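Local coordinates for protein geranylgeranyl pyrophosphate synthetase (Pyrococcus horikoshii, PDB 1WY0) that probably catalyses the metal-dependent condensation of isopentenyl diphosphate with allylic diphosphates to build geranylgeranyl diphosphate, a twenty-carbon isoprenoid precursor, at residues A[237-251]-A[256-268]. Residues are numbered along the deposited sequence; the frame is centred on the assembly and turned at random.
Sequences DIRKGKKTLIVAHFF and EKDKQRFLKIFGK
Four phenylalanines carry the apolar part of this contact, with F250 and F251 of helix 245-253 closing on F262 of helix 256-264. F250 and F262 run antiparallel alongside one another, and CE1 of F250 comes to 3.5 Å from CD2 of F262 with the ring planes inclined at 46°. F251 comes in roughly perpendicular to F262 and reaches the same F262 carbon with its CE1, while its CZ meets CD2 of L263 at 3.7 Å. CE2 of F262 in turn stands over one face of the F266 ring, toward its rim.

The other face of F266 is taken by glycine. The F266 ring is carried to G241 by a chi1 of -175°, which sets CG anti to the backbone N, and G241 CA stands 3.6 Å from the ring centroid in a CH-pi contact. V247 brings both methyls to CZ, I238 CG2 sits at the ring edge, and K242 O lies near the ring plane. With an alanine at F266, G241 would probably lose its aromatic cover and V247 and F262 would be left facing a gap.

G241, with positive phi, is the C-prime residue of a Schellman motif ending helix 236-240 in this all-helical polyprenyl synthetase fold. The segment following helix 256-264 docks on that turn, and G241 and G267 pass with their CA atoms 3.5 Å apart; a CB on either would clash with the partner's CA.

One backbone hydrogen bond joins the two turns: G267 N donates to I238 O over 2.8 Å, and G267 CA makes a CA-H...O contact of 3.3 Å with R239 O. At the far end, the buried D258 carboxylate forms a salt bridge with K296, the last residue of helix 283-296, and a hydrogen bond with Y297; L294 of that helix also touches F250.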
ATOM      1  N   ASP A 237      -2.116  24.111  15.120  1.00 43.87           N
ATOM      2  CA  ASP A 237      -0.867  23.414  14.841  1.00 42.83           C
ATOM      3  C   ASP A 237       0.062  23.563  16.049  1.00 43.04           C
ATOM      4  O   ASP A 237       0.955  22.742  16.259  1.00 43.30           O
ATOM      5  CB  ASP A 237      -0.174  23.977  13.595  1.00 43.71           C
ATOM      6  CG  ASP A 237      -0.803  23.492  12.296  1.00 43.69           C
ATOM      7  OD1 ASP A 237      -1.586  22.516  12.324  1.00 44.93           O
ATOM      8  OD2 ASP A 237      -0.495  24.076  11.238  1.00 43.40           O
ATOM      9  N   ILE A 238      -0.142  24.612  16.840  1.00 41.94           N
ATOM     10  CA  ILE A 238       0.685  24.824  18.026  1.00 42.75           C
ATOM     11  C   ILE A 238       0.244  23.843  19.104  1.00 44.47           C
ATOM     12  O   ILE A 238       1.060  23.225  19.793  1.00 43.86           O
ATOM     13  CB  ILE A 238       0.521  26.246  18.602  1.00 42.90           C
ATOM     14  CG1 ILE A 238       0.914  27.298  17.560  1.00 40.61           C
ATOM     15  CG2 ILE A 238       1.374  26.392  19.862  1.00 42.48           C
ATOM     16  CD1 ILE A 238       2.373  27.245  17.164  1.00 41.90           C
ATOM     17  N   ARG A 239      -1.069  23.716  19.240  1.00 45.69           N
ATOM     18  CA  ARG A 239      -1.649  22.785  20.193  1.00 47.86           C
ATOM     19  C   ARG A 239      -1.303  21.355  19.796  1.00 48.20           C
ATOM     20  O   ARG A 239      -1.213  20.445  20.611  1.00 48.60           O
ATOM     21  CB  ARG A 239      -3.169  22.966  20.186  1.00 50.00           C
ATOM     22  CG  ARG A 239      -3.608  24.358  20.642  1.00 53.59           C
ATOM     23  CD  ARG A 239      -4.752  24.292  21.662  1.00 57.55           C
ATOM     24  NE  ARG A 239      -5.873  25.140  21.243  1.00 61.17           N
ATOM     25  CZ  ARG A 239      -6.859  24.558  20.535  1.00 62.63           C
ATOM     26  NH1 ARG A 239      -6.795  23.271  20.242  1.00 62.26           N
ATOM     27  NH2 ARG A 239      -7.900  25.289  20.125  1.00 62.34           N
ATOM     28  N   LYS A 240      -1.149  21.177  18.472  1.00 49.19           N
ATOM     29  CA  LYS A 240      -0.816  19.859  17.947  1.00 49.13           C
ATOM     30  C   LYS A 240       0.668  19.540  18.126  1.00 46.76           C
ATOM     31  O   LYS A 240       1.104  18.396  18.061  1.00 48.17           O
ATOM     32  CB  LYS A 240      -1.155  19.848  16.456  1.00 53.19           C
ATOM     33  CG  LYS A 240      -2.438  19.075  16.156  1.00 57.23           C
ATOM     34  CD  LYS A 240      -3.210  19.683  14.982  1.00 61.82           C
ATOM     35  CE  LYS A 240      -2.614  19.289  13.625  1.00 62.95           C
ATOM     36  NZ  LYS A 240      -3.011  20.266  12.613  1.00 64.16           N
ATOM     37  N   GLY A 241       1.459  20.606  18.322  1.00 44.35           N
ATOM     38  CA  GLY A 241       2.898  20.419  18.287  1.00 41.37           C
ATOM     39  C   GLY A 241       3.331  19.935  16.903  1.00 40.04           C
ATOM     40  O   GLY A 241       4.137  19.025  16.758  1.00 39.94           O
ATOM     41  N   LYS A 242       2.800  20.522  15.839  1.00 37.61           N
ATOM     42  CA  LYS A 242       3.158  20.101  14.492  1.00 34.93           C
ATOM     43  C   LYS A 242       4.459  20.758  14.043  1.00 34.20           C
ATOM     44  O   LYS A 242       4.656  21.946  14.262  1.00 33.12           O
ATOM     45  CB  LYS A 242       2.039  20.476  13.522  1.00 33.78           C
ATOM     46  CG  LYS A 242       2.180  19.890  12.145  1.00 32.56           C
ATOM     47  CD  LYS A 242       1.308  20.659  11.152  1.00 32.97           C
ATOM     48  CE  LYS A 242       1.303  19.996   9.799  1.00 34.93           C
ATOM     49  NZ  LYS A 242       0.624  20.872   8.800  1.00 37.33           N
ATOM     50  N   LYS A 243       5.341  19.978  13.417  1.00 33.60           N
ATOM     51  CA  LYS A 243       6.612  20.499  12.926  1.00 34.96           C
ATOM     52  C   LYS A 243       6.430  21.157  11.566  1.00 33.95           C
ATOM     53  O   LYS A 243       6.273  20.485  10.551  1.00 34.86           O
ATOM     54  CB  LYS A 243       7.650  19.380  12.804  1.00 36.23           C
ATOM     55  CG  LYS A 243       8.500  19.164  14.042  1.00 38.35           C
ATOM     56  CD  LYS A 243       7.716  18.522  15.163  1.00 39.81           C
ATOM     57  CE  LYS A 243       8.585  18.342  16.389  1.00 37.82           C
ATOM     58  NZ  LYS A 243       7.871  17.586  17.439  1.00 39.28           N
ATOM     59  N   THR A 244       6.434  22.482  11.558  1.00 33.68           N
ATOM     60  CA  THR A 244       6.282  23.247  10.328  1.00 32.56           C
ATOM     61  C   THR A 244       7.575  24.030  10.098  1.00 31.39           C
ATOM     62  O   THR A 244       8.477  23.993  10.929  1.00 31.24           O
ATOM     63  CB  THR A 244       5.128  24.244  10.449  1.00 33.01           C
ATOM     64  OG1 THR A 244       5.547  25.352  11.256  1.00 31.18           O
ATOM     65  CG2 THR A 244       3.918  23.578  11.104  1.00 31.21           C
ATOM     66  N   LEU A 245       7.664  24.736   8.975  1.00 32.57           N
ATOM     67  CA  LEU A 245       8.854  25.534   8.680  1.00 31.56           C
ATOM     68  C   LEU A 245       8.946  26.711   9.639  1.00 32.13           C
ATOM     69  O   LEU A 245      10.036  27.196   9.931  1.00 32.16           O
ATOM     70  CB  LEU A 245       8.806  26.059   7.245  1.00 28.89           C
ATOM     71  CG  LEU A 245       9.920  27.040   6.876  1.00 27.00           C
ATOM     72  CD1 LEU A 245      11.281  26.472   7.255  1.00 27.73           C
ATOM     73  CD2 LEU A 245       9.847  27.334   5.387  1.00 25.50           C
ATOM     74  N   ILE A 246       7.790  27.170  10.116  1.00 30.83           N
ATOM     75  CA  ILE A 246       7.721  28.283  11.051  1.00 31.89           C
ATOM     76  C   ILE A 246       8.354  27.900  12.386  1.00 32.84           C
ATOM     77  O   ILE A 246       9.140  28.653  12.964  1.00 34.47           O
ATOM     78  CB  ILE A 246       6.255  28.698  11.288  1.00 32.77           C
ATOM     79  CG1 ILE A 246       5.605  29.057   9.951  1.00 33.38           C
ATOM     80  CG2 ILE A 246       6.187  29.875  12.256  1.00 32.65           C
ATOM     81  CD1 ILE A 246       4.094  29.119   9.986  1.00 36.36           C
ATOM     82  N   VAL A 247       8.008  26.716  12.873  1.00 33.49           N
ATOM     83  CA  VAL A 247       8.534  26.221  14.135  1.00 32.09           C
ATOM     84  C   VAL A 247      10.027  25.895  14.002  1.00 32.48           C
ATOM     85  O   VAL A 247      10.795  26.075  14.950  1.00 30.17           O
ATOM     86  CB  VAL A 247       7.746  24.969  14.570  1.00 33.82           C
ATOM     87  CG1 VAL A 247       8.420  24.295  15.722  1.00 36.71           C
ATOM     88  CG2 VAL A 247       6.345  25.365  14.968  1.00 34.97           C
ATOM     89  N   ALA A 248      10.444  25.414  12.830  1.00 31.75           N
ATOM     90  CA  ALA A 248      11.855  25.099  12.618  1.00 32.78           C
ATOM     91  C   ALA A 248      12.674  26.393  12.645  1.00 32.94           C
ATOM     92  O   ALA A 248      13.750  26.441  13.240  1.00 32.76           O
ATOM     93  CB  ALA A 248      12.052  24.381  11.289  1.00 30.80           C
ATOM     94  N   HIS A 249      12.169  27.438  11.999  1.00 33.30           N
ATOM     95  CA  HIS A 249      12.875  28.713  11.986  1.00 34.37           C
ATOM     96  C   HIS A 249      12.984  29.251  13.403  1.00 34.82           C
ATOM     97  O   HIS A 249      14.020  29.774  13.799  1.00 36.76           O
ATOM     98  CB  HIS A 249      12.141  29.739  11.126  1.00 35.39           C
ATOM     99  CG  HIS A 249      12.768  31.100  11.147  1.00 36.48           C
ATOM    100  ND1 HIS A 249      12.473  32.043  12.110  1.00 37.57           N
ATOM    101  CD2 HIS A 249      13.639  31.692  10.299  1.00 38.40           C
ATOM    102  CE1 HIS A 249      13.135  33.157  11.853  1.00 38.21           C
ATOM    103  NE2 HIS A 249      13.848  32.970  10.757  1.00 37.89           N
ATOM    104  N   PHE A 250      11.912  29.126  14.172  1.00 33.83           N
ATOM    105  CA  PHE A 250      11.927  29.641  15.543  1.00 33.59           C
ATOM    106  C   PHE A 250      12.964  28.932  16.423  1.00 34.17           C
ATOM    107  O   PHE A 250      13.720  29.544  17.169  1.00 34.71           O
ATOM    108  CB  PHE A 250      10.534  29.466  16.145  1.00 31.33           C
ATOM    109  CG  PHE A 250      10.601  29.678  17.629  1.00 30.67           C
ATOM    110  CD1 PHE A 250      10.656  28.582  18.478  1.00 29.58           C
ATOM    111  CD2 PHE A 250      10.570  30.962  18.145  1.00 33.42           C
ATOM    112  CE1 PHE A 250      10.679  28.772  19.853  1.00 31.15           C
ATOM    113  CE2 PHE A 250      10.595  31.148  19.526  1.00 31.31           C
ATOM    114  CZ  PHE A 250      10.652  30.056  20.382  1.00 30.92           C
ATOM    115  N   PHE A 251      12.957  27.585  16.356  1.00 34.98           N
ATOM    116  CA  PHE A 251      13.928  26.818  17.136  1.00 36.68           C
ATOM    117  C   PHE A 251      15.371  27.138  16.723  1.00 37.07           C
ATOM    118  O   PHE A 251      16.307  27.065  17.510  1.00 35.57           O
ATOM    119  CB  PHE A 251      13.653  25.325  16.935  1.00 36.90           C
ATOM    120  CG  PHE A 251      12.495  24.899  17.792  1.00 38.86           C
ATOM    121  CD1 PHE A 251      12.262  25.531  19.007  1.00 39.12           C
ATOM    122  CD2 PHE A 251      11.676  23.863  17.375  1.00 39.76           C
ATOM    123  CE1 PHE A 251      11.201  25.126  19.804  1.00 40.81           C
ATOM    124  CE2 PHE A 251      10.613  23.463  18.180  1.00 41.07           C
ATOM    125  CZ  PHE A 251      10.372  24.091  19.394  1.00 40.45           C
ATOM    126  N   GLU A 256      17.562  30.600  24.473  1.00 46.55           N
ATOM    127  CA  GLU A 256      17.159  29.524  25.367  1.00 47.47           C
ATOM    128  C   GLU A 256      15.904  29.778  26.179  1.00 47.75           C
ATOM    129  O   GLU A 256      15.047  28.901  26.300  1.00 46.83           O
ATOM    130  CB  GLU A 256      18.311  29.174  26.305  1.00 48.90           C
ATOM    131  CG  GLU A 256      19.291  28.210  25.685  1.00 50.28           C
ATOM    132  CD  GLU A 256      18.611  26.926  25.261  1.00 51.75           C
ATOM    133  OE1 GLU A 256      17.938  26.304  26.112  1.00 54.00           O
ATOM    134  OE2 GLU A 256      18.738  26.549  24.074  1.00 53.55           O
ATOM    135  N   LYS A 257      15.791  30.973  26.740  1.00 48.02           N
ATOM    136  CA  LYS A 257      14.662  31.320  27.553  1.00 49.62           C
ATOM    137  C   LYS A 257      13.349  31.140  26.764  1.00 47.95           C
ATOM    138  O   LYS A 257      12.378  30.543  27.209  1.00 47.41           O
ATOM    139  CB  LYS A 257      14.900  32.780  27.926  1.00 51.85           C
ATOM    140  CG  LYS A 257      14.037  33.241  29.075  1.00 56.25           C
ATOM    141  CD  LYS A 257      13.904  34.764  29.156  1.00 59.92           C
ATOM    142  CE  LYS A 257      12.428  35.186  29.104  1.00 62.62           C
ATOM    143  NZ  LYS A 257      12.320  36.594  28.714  1.00 64.91           N
ATOM    144  N   ASP A 258      13.341  31.686  25.556  1.00 47.54           N
ATOM    145  CA  ASP A 258      12.159  31.610  24.721  1.00 47.69           C
ATOM    146  C   ASP A 258      11.856  30.193  24.255  1.00 47.00           C
ATOM    147  O   ASP A 258      10.708  29.758  24.332  1.00 47.20           O
ATOM    148  CB  ASP A 258      12.295  32.579  23.545  1.00 47.37           C
ATOM    149  CG  ASP A 258      12.371  34.038  24.003  1.00 46.85           C
ATOM    150  OD1 ASP A 258      11.810  34.343  25.071  1.00 45.25           O
ATOM    151  OD2 ASP A 258      12.975  34.875  23.301  1.00 45.79           O
ATOM    152  N   LYS A 259      12.878  29.466  23.805  1.00 46.73           N
ATOM    153  CA  LYS A 259      12.814  28.063  23.401  1.00 46.16           C
ATOM    154  C   LYS A 259      12.078  27.202  24.434  1.00 45.44           C
ATOM    155  O   LYS A 259      11.208  26.405  24.109  1.00 44.92           O
ATOM    156  CB  LYS A 259      14.243  27.553  23.220  1.00 46.29           C
ATOM    157  CG  LYS A 259      14.768  27.781  21.801  1.00 46.20           C
ATOM    158  CD  LYS A 259      15.706  26.663  21.344  1.00 46.92           C
ATOM    159  CE  LYS A 259      17.028  27.199  20.782  1.00 49.71           C
ATOM    160  NZ  LYS A 259      18.057  27.158  21.820  1.00 49.98           N
ATOM    161  N   GLN A 260      12.548  27.356  25.669  1.00 45.79           N
ATOM    162  CA  GLN A 260      12.047  26.556  26.790  1.00 46.39           C
ATOM    163  C   GLN A 260      10.610  26.907  27.164  1.00 45.87           C
ATOM    164  O   GLN A 260       9.825  26.041  27.527  1.00 45.16           O
ATOM    165  CB  GLN A 260      12.943  26.737  28.018  1.00 47.53           C
ATOM    166  CG  GLN A 260      14.404  26.391  27.779  1.00 50.76           C
ATOM    167  CD  GLN A 260      14.578  24.998  27.212  1.00 52.84           C
ATOM    168  OE1 GLN A 260      14.172  24.010  27.830  1.00 53.31           O
ATOM    169  NE2 GLN A 260      15.183  24.908  26.029  1.00 52.65           N
ATOM    170  N   ARG A 261      10.272  28.186  27.092  1.00 45.69           N
ATOM    171  CA  ARG A 261       8.889  28.548  27.387  1.00 45.94           C
ATOM    172  C   ARG A 261       7.947  28.074  26.271  1.00 45.24           C
ATOM    173  O   ARG A 261       6.848  27.574  26.491  1.00 46.38           O
ATOM    174  CB  ARG A 261       8.837  30.071  27.524  1.00 46.73           C
ATOM    175  CG  ARG A 261       7.439  30.593  27.846  1.00 49.19           C
ATOM    176  CD  ARG A 261       6.762  29.794  28.961  1.00 51.72           C
ATOM    177  NE  ARG A 261       5.487  30.413  29.333  1.00 52.95           N
ATOM    178  CZ  ARG A 261       4.634  29.682  30.064  1.00 54.07           C
ATOM    179  NH1 ARG A 261       4.962  28.457  30.436  1.00 53.39           N
ATOM    180  NH2 ARG A 261       3.443  30.188  30.387  1.00 56.25           N
ATOM    181  N   PHE A 262       8.414  28.275  25.028  1.00 44.14           N
ATOM    182  CA  PHE A 262       7.644  27.817  23.881  1.00 43.26           C
ATOM    183  C   PHE A 262       7.353  26.313  23.965  1.00 43.82           C
ATOM    184  O   PHE A 262       6.299  25.823  23.581  1.00 45.32           O
ATOM    185  CB  PHE A 262       8.473  28.116  22.633  1.00 40.57           C
ATOM    186  CG  PHE A 262       7.700  27.727  21.409  1.00 39.65           C
ATOM    187  CD1 PHE A 262       6.676  28.551  20.956  1.00 38.94           C
ATOM    188  CD2 PHE A 262       8.061  26.598  20.695  1.00 39.32           C
ATOM    189  CE1 PHE A 262       6.018  28.244  19.775  1.00 39.61           C
ATOM    190  CE2 PHE A 262       7.397  26.297  19.511  1.00 38.57           C
ATOM    191  CZ  PHE A 262       6.377  27.117  19.046  1.00 39.01           C
ATOM    192  N   LEU A 263       8.363  25.569  24.457  1.00 45.22           N
ATOM    193  CA  LEU A 263       8.218  24.118  24.520  1.00 45.86           C
ATOM    194  C   LEU A 263       7.215  23.674  25.587  1.00 47.56           C
ATOM    195  O   LEU A 263       6.569  22.638  25.484  1.00 48.02           O
ATOM    196  CB  LEU A 263       9.593  23.504  24.790  1.00 45.56           C
ATOM    197  CG  LEU A 263      10.332  23.148  23.498  1.00 43.71           C
ATOM    198  CD1 LEU A 263      11.619  22.365  23.761  1.00 44.87           C
ATOM    199  CD2 LEU A 263       9.495  22.287  22.552  1.00 41.91           C
ATOM    200  N   LYS A 264       7.120  24.467  26.667  1.00 49.70           N
ATOM    201  CA  LYS A 264       6.106  24.156  27.661  1.00 51.91           C
ATOM    202  C   LYS A 264       4.707  24.207  27.037  1.00 52.47           C
ATOM    203  O   LYS A 264       3.874  23.327  27.221  1.00 53.91           O
ATOM    204  CB  LYS A 264       6.214  25.168  28.799  1.00 53.48           C
ATOM    205  CG  LYS A 264       7.239  24.748  29.855  1.00 55.91           C
ATOM    206  CD  LYS A 264       7.013  25.452  31.191  1.00 58.77           C
ATOM    207  CE  LYS A 264       8.015  26.587  31.424  1.00 60.89           C
ATOM    208  NZ  LYS A 264       7.430  27.579  32.319  1.00 59.82           N
ATOM    209  N   ILE A 265       4.462  25.302  26.291  1.00 51.62           N
ATOM    210  CA  ILE A 265       3.126  25.517  25.741  1.00 51.68           C
ATOM    211  C   ILE A 265       3.008  25.071  24.279  1.00 52.31           C
ATOM    212  O   ILE A 265       2.218  25.598  23.504  1.00 53.21           O
ATOM    213  CB  ILE A 265       2.802  27.008  25.846  1.00 51.52           C
ATOM    214  CG1 ILE A 265       3.864  27.828  25.111  1.00 50.69           C
ATOM    215  CG2 ILE A 265       2.805  27.444  27.321  1.00 50.51           C
ATOM    216  CD1 ILE A 265       3.632  29.332  25.245  1.00 50.00           C
ATOM    217  N   PHE A 266       3.847  24.086  23.897  1.00 51.85           N
ATOM    218  CA  PHE A 266       3.857  23.557  22.539  1.00 51.68           C
ATOM    219  C   PHE A 266       3.433  22.087  22.507  1.00 53.12           C
ATOM    220  O   PHE A 266       4.024  21.229  23.151  1.00 53.50           O
ATOM    221  CB  PHE A 266       5.272  23.703  21.980  1.00 49.20           C
ATOM    222  CG  PHE A 266       5.293  23.290  20.538  1.00 46.76           C
ATOM    223  CD1 PHE A 266       4.464  23.933  19.626  1.00 45.92           C
ATOM    224  CD2 PHE A 266       6.136  22.272  20.122  1.00 45.33           C
ATOM    225  CE1 PHE A 266       4.483  23.553  18.292  1.00 43.51           C
ATOM    226  CE2 PHE A 266       6.149  21.897  18.781  1.00 44.95           C
ATOM    227  CZ  PHE A 266       5.326  22.535  17.862  1.00 44.07           C
ATOM    228  N   GLY A 267       2.372  21.769  21.748  1.00 54.70           N
ATOM    229  CA  GLY A 267       1.953  20.377  21.639  1.00 56.45           C
ATOM    230  C   GLY A 267       1.469  19.816  22.980  1.00 58.66           C
ATOM    231  O   GLY A 267       1.583  18.629  23.257  1.00 59.18           O
ATOM    232  N   LYS A 268       0.916  20.690  23.816  1.00 60.02           N
ATOM    233  CA  LYS A 268       0.408  20.282  25.126  1.00 62.07           C
ATOM    234  C   LYS A 268      -1.099  20.024  25.074  1.00 62.08           C
ATOM    235  O   LYS A 268      -1.786  20.458  24.144  1.00 62.01           O
ATOM    236  CB  LYS A 268       0.706  21.365  26.168  1.00 63.16           C
ATOM    237  CG  LYS A 268       0.173  21.054  27.564  1.00 64.95           C
ATOM    238  CD  LYS A 268       0.351  22.240  28.505  1.00 66.21           C
ATOM    239  CE  LYS A 268      -0.385  23.477  27.989  1.00 67.07           C
ATOM    240  NZ  LYS A 268      -0.148  24.683  28.833  1.00 67.49           N
TER